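Local coordinates for protein Adenylate/guanylate cyclase/hydrolase, alpha/beta fold family (Ruegeria pomeroyi, PDB 3MR7) that probably makes cyclic AMP from ATP, this part being the nucleotide cyclase domain of a longer protein, at residues 62-66 with 67-71; 76-79 with 80-83. All coordinates share one frame; numbering follows the deposited sequence.

Contact 1 (62-66 with 67-71); sequences ARFDT and AQAAL
Phe64, the last residue of strand 59-64, packs against the first turn of helix 67-84 in a local strand-to-helix turn closed by a threonine N-cap. The turn belongs to the alpha/beta nucleotide cyclase domain, where it carries the chain from the sheet onto a helix lying against it. Phe64 sets one ring face under the helix backbone: Ala70 CA stands 3.7 Å from the ring centroid, almost straight over its centre, a CH-pi contact. With CG anti to the carbonyl carbon (chi1 -64°), the ring also brings CD2 to 3.6 Å from Ala70 CB. Alanine suits both Ala69 and Ala70, since a methyl group lets a flat ring approach the helix backbone closely. Ala9 and Leu11 of strand 4-15 also pack on Phe64; an alanine in place of Phe64 would probably leave Ala70 CA without its ring and open a gap between helix and strand. Asp65 OD1 forms a salt bridge with Arg6. Threonine suits the cap because its hydroxyl can accept from a first-turn amide that lacks an i-4 carbonyl partner within the helix. Thr66 OG1, between its backbone N and carbonyl carbon (chi1 49°), accepts from Ala69 N at 3.3 Å, with an N-H...O angle of 147°.

Contact 2 (76-79 with 80-83); sequences EIQQ and AMQQ
Met81, present as selenomethionine, lays its CB and CG over the carbonyl of Ile77, one helix turn earlier. Its CG is anti to the carbonyl carbon (chi1 -72°), and further bends at chi2 and chi3 lead the end away from this turn; the side chain touches Tyr36 and Tyr96, and a long unbranched chain, methionine in the native protein, can follow such a bent path. Ile77 CG2 approaches Met81 CG loosely, at 4.4 Å, and the branched isoleucine also packs on Ala44 of helix 27-47. Both segments belong to one alpha-helix, 67-84 of the cyclase domain, near its C-terminal end. The i to i+4 bonds run from Ala80 N to Glu76 O, from Met81 N to Ile77 O at 3.0 Å and from Gln82 N to Gln78 O, with a long, weak one from Gln83 N to Gln79 O. Ala80 is small enough to pack against Leu40 of helix 27-47. The glutamines diverge: buried Gln78 is folded, and its NE2 bonds to the backbone oxygens of Ala131 and Tyr96, whereas Gln79 extends beyond CG to place NE2 on Glu148. Gln82, unlike Met81, holds CG anti to the backbone N (chi1 158°), and its side chain touches Pro172 and Ala174.

Both contacts lie on helix 67-84, contact 1 at its beginning and contact 2 near its end, with centres about 17 Å apart. Contact 1 joins two elements, strand 59-64 and the helix, whereas contact 2 stays within the helix. Each is partly buried, with an apolar side and a polar one. In contact 1 an aromatic ring and small alanines meet beside strand 4-15, while the hydroxyl of exposed Thr66 caps the helix start. In contact 2 main-chain bonds do most of the work: Ile77, Ala80 and Met81 pack on helix 27-47, and the amides of Gln78 and Gln79 reach other parts of the fold.

Contact 1 (62-66 with 67-71)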
loop_
_atom_site.group_PDB
_atom_site.type_symbol
_atom_site.label_atom_id
_atom_site.label_comp_id
_atom_site.label_asym_id
_atom_site.label_seq_id
_atom_site.Cartn_x
_atom_site.Cartn_y
_atom_site.Cartn_z
ATOM N N ALA A 62 16.556 -2.968 4.299
ATOM C CA ALA A 62 17.920 -3.476 4.188
ATOM C C ALA A 62 18.766 -2.436 3.519
ATOM O O ALA A 62 18.247 -1.538 2.882
ATOM C CB ALA A 62 17.970 -4.778 3.413
ATOM N N ARG A 63 20.076 -2.552 3.654
ATOM C CA ARG A 63 20.933 -1.556 3.050
ATOM C C ARG A 63 22.124 -2.172 2.379
ATOM O O ARG A 63 22.594 -3.230 2.767
ATOM C CB ARG A 63 21.386 -0.535 4.081
ATOM C CG ARG A 63 22.437 -1.047 5.030
ATOM C CD ARG A 63 22.527 -0.134 6.221
ATOM N NE ARG A 63 23.272 -0.768 7.288
ATOM C CZ ARG A 63 24.595 -0.737 7.387
ATOM N NH1 ARG A 63 25.324 -0.098 6.481
ATOM N NH2 ARG A 63 25.184 -1.345 8.399
ATOM N N PHE A 64 22.613 -1.460 1.380
ATOM C CA PHE A 64 23.631 -1.944 0.466
ATOM C C PHE A 64 24.710 -0.865 0.223
ATOM O O PHE A 64 24.490 0.334 0.421
ATOM C CB PHE A 64 22.993 -2.320 -0.880
ATOM C CG PHE A 64 22.009 -3.450 -0.809
ATOM C CD1 PHE A 64 22.379 -4.737 -1.191
ATOM C CD2 PHE A 64 20.701 -3.227 -0.394
ATOM C CE1 PHE A 64 21.466 -5.794 -1.134
ATOM C CE2 PHE A 64 19.778 -4.273 -0.337
ATOM C CZ PHE A 64 20.165 -5.565 -0.706
ATOM N N ASP A 65 25.878 -1.300 -0.226
ATOM C CA ASP A 65 26.974 -0.380 -0.433
ATOM C C ASP A 65 26.925 0.251 -1.794
ATOM O O ASP A 65 27.377 1.380 -1.963
ATOM C CB ASP A 65 28.297 -1.090 -0.237
ATOM C CG ASP A 65 28.623 -1.272 1.216
ATOM O OD1 ASP A 65 28.224 -0.396 2.034
ATOM O OD2 ASP A 65 29.265 -2.299 1.537
ATOM N N THR A 66 26.388 -0.475 -2.768
ATOM C CA THR A 66 26.186 0.113 -4.082
ATOM C C THR A 66 24.719 0.187 -4.415
ATOM O O THR A 66 23.946 -0.618 -3.932
ATOM C CB THR A 66 26.947 -0.640 -5.196
ATOM O OG1 THR A 66 26.710 -2.061 -5.114
ATOM C CG2 THR A 66 28.416 -0.359 -5.052
ATOM N N ALA A 67 24.337 1.159 -5.235
ATOM C CA ALA A 67 22.994 1.202 -5.796
ATOM C C ALA A 67 22.764 -0.020 -6.698
ATOM O O ALA A 67 21.724 -0.660 -6.648
ATOM C CB ALA A 67 22.786 2.486 -6.560
ATOM N N GLN A 68 23.755 -0.383 -7.492
ATOM C CA GLN A 68 23.612 -1.561 -8.314
ATOM C C GLN A 68 23.185 -2.799 -7.503
ATOM O O GLN A 68 22.252 -3.500 -7.903
ATOM C CB GLN A 68 24.891 -1.813 -9.077
ATOM C CG GLN A 68 24.679 -2.359 -10.470
ATOM C CD GLN A 68 26.002 -2.665 -11.193
ATOM O OE1 GLN A 68 27.093 -2.305 -10.720
ATOM N NE2 GLN A 68 25.903 -3.327 -12.347
ATOM N N ALA A 69 23.829 -3.065 -6.363
ATOM C CA ALA A 69 23.576 -4.311 -5.616
ATOM C C ALA A 69 22.172 -4.370 -5.018
ATOM O O ALA A 69 21.550 -5.423 -4.990
ATOM C CB ALA A 69 24.615 -4.525 -4.538
ATOM N N ALA A 70 21.676 -3.241 -4.532
ATOM C CA ALA A 70 20.297 -3.171 -4.094
ATOM C C ALA A 70 19.393 -3.595 -5.244
ATOM O O ALA A 70 18.493 -4.429 -5.069
ATOM C CB ALA A 70 19.940 -1.764 -3.626
ATOM N N LEU A 71 19.653 -3.051 -6.428
ATOM C CA LEU A 71 18.745 -3.274 -7.542
ATOM C C LEU A 71 18.802 -4.695 -8.093
ATOM O O LEU A 71 17.766 -5.289 -8.356
ATOM C CB LEU A 71 18.930 -2.226 -8.647
ATOM C CG LEU A 71 17.896 -2.309 -9.777
ATOM C CD1 LEU A 71 16.485 -2.421 -9.212
ATOM C CD2 LEU A 71 18.001 -1.107 -10.711
#

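Contact 2 (76-79 with 80-83)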
loop_
_atom_site.group_PDB
_atom_site.type_symbol
_atom_site.label_atom_id
_atom_site.label_comp_id
_atom_site.label_asym_id
_atom_site.label_seq_id
_atom_site.Cartn_x
_atom_site.Cartn_y
_atom_site.Cartn_z
ATOM N N GLU A 76 16.480 -9.934 -8.638
ATOM C CA GLU A 76 16.724 -11.357 -8.404
ATOM C C GLU A 76 15.551 -11.977 -7.685
ATOM O O GLU A 76 15.015 -13.019 -8.093
ATOM C CB GLU A 76 17.973 -11.556 -7.554
ATOM C CG GLU A 76 18.455 -13.000 -7.493
ATOM C CD GLU A 76 19.604 -13.239 -6.479
ATOM O OE1 GLU A 76 20.372 -12.289 -6.179
ATOM O OE2 GLU A 76 19.740 -14.391 -5.990
ATOM N N ILE A 77 15.171 -11.323 -6.595
ATOM C CA ILE A 77 13.988 -11.674 -5.843
ATOM C C ILE A 77 12.669 -11.672 -6.645
ATOM O O ILE A 77 11.970 -12.673 -6.671
ATOM C CB ILE A 77 13.851 -10.736 -4.647
ATOM C CG1 ILE A 77 15.069 -10.897 -3.744
ATOM C CG2 ILE A 77 12.545 -11.020 -3.880
ATOM C CD1 ILE A 77 15.042 -10.020 -2.521
ATOM N N GLN A 78 12.340 -10.551 -7.286
ATOM C CA GLN A 78 11.088 -10.405 -8.007
ATOM C C GLN A 78 10.974 -11.344 -9.205
ATOM O O GLN A 78 9.919 -11.891 -9.464
ATOM C CB GLN A 78 10.890 -8.954 -8.441
ATOM C CG GLN A 78 10.753 -8.006 -7.295
ATOM C CD GLN A 78 9.567 -8.371 -6.401
ATOM O OE1 GLN A 78 9.481 -9.499 -5.897
ATOM N NE2 GLN A 78 8.642 -7.413 -6.201
ATOM N N GLN A 79 12.061 -11.555 -9.926
ATOM C CA GLN A 79 12.047 -12.528 -11.018
ATOM C C GLN A 79 11.892 -13.992 -10.579
ATOM O O GLN A 79 11.310 -14.812 -11.310
ATOM C CB GLN A 79 13.286 -12.383 -11.882
ATOM C CG GLN A 79 13.343 -11.083 -12.663
ATOM C CD GLN A 79 14.752 -10.775 -13.102
ATOM O OE1 GLN A 79 15.687 -11.514 -12.782
ATOM N NE2 GLN A 79 14.920 -9.689 -13.832
ATOM N N ALA A 80 12.408 -14.333 -9.400
ATOM C CA ALA A 80 12.283 -15.699 -8.939
ATOM C C ALA A 80 10.848 -15.897 -8.443
ATOM O O ALA A 80 10.259 -16.975 -8.570
ATOM C CB ALA A 80 13.276 -15.983 -7.843
HETATM N N MSE A 81 10.285 -14.838 -7.886
HETATM C CA MSE A 81 8.957 -14.938 -7.323
HETATM C C MSE A 81 7.958 -15.105 -8.431
HETATM O O MSE A 81 6.938 -15.761 -8.233
HETATM C CB MSE A 81 8.609 -13.725 -6.468
HETATM C CG MSE A 81 9.362 -13.716 -5.158
HETATM SE SE MSE A 81 8.673 -15.092 -3.936
HETATM C CE MSE A 81 7.014 -14.190 -3.415
ATOM N N GLN A 82 8.250 -14.524 -9.597
ATOM C CA GLN A 82 7.370 -14.738 -10.739
ATOM C C GLN A 82 7.348 -16.220 -11.112
ATOM O O GLN A 82 6.293 -16.771 -11.383
ATOM C CB GLN A 82 7.738 -13.862 -11.953
ATOM C CG GLN A 82 7.213 -14.414 -13.288
ATOM C CD GLN A 82 7.224 -13.377 -14.407
ATOM O OE1 GLN A 82 8.068 -12.483 -14.434
ATOM N NE2 GLN A 82 6.287 -13.503 -15.345
ATOM N N GLN A 83 8.515 -16.856 -11.114
ATOM C CA GLN A 83 8.606 -18.269 -11.447
ATOM C C GLN A 83 7.983 -19.121 -10.358
ATOM O O GLN A 83 7.201 -20.022 -10.643
ATOM C CB GLN A 83 10.056 -18.693 -11.623
ATOM C CG GLN A 83 10.784 -18.001 -12.743
ATOM C CD GLN A 83 12.164 -18.591 -12.963
ATOM O OE1 GLN A 83 12.789 -18.379 -14.009
ATOM N NE2 GLN A 83 12.646 -19.353 -11.976
#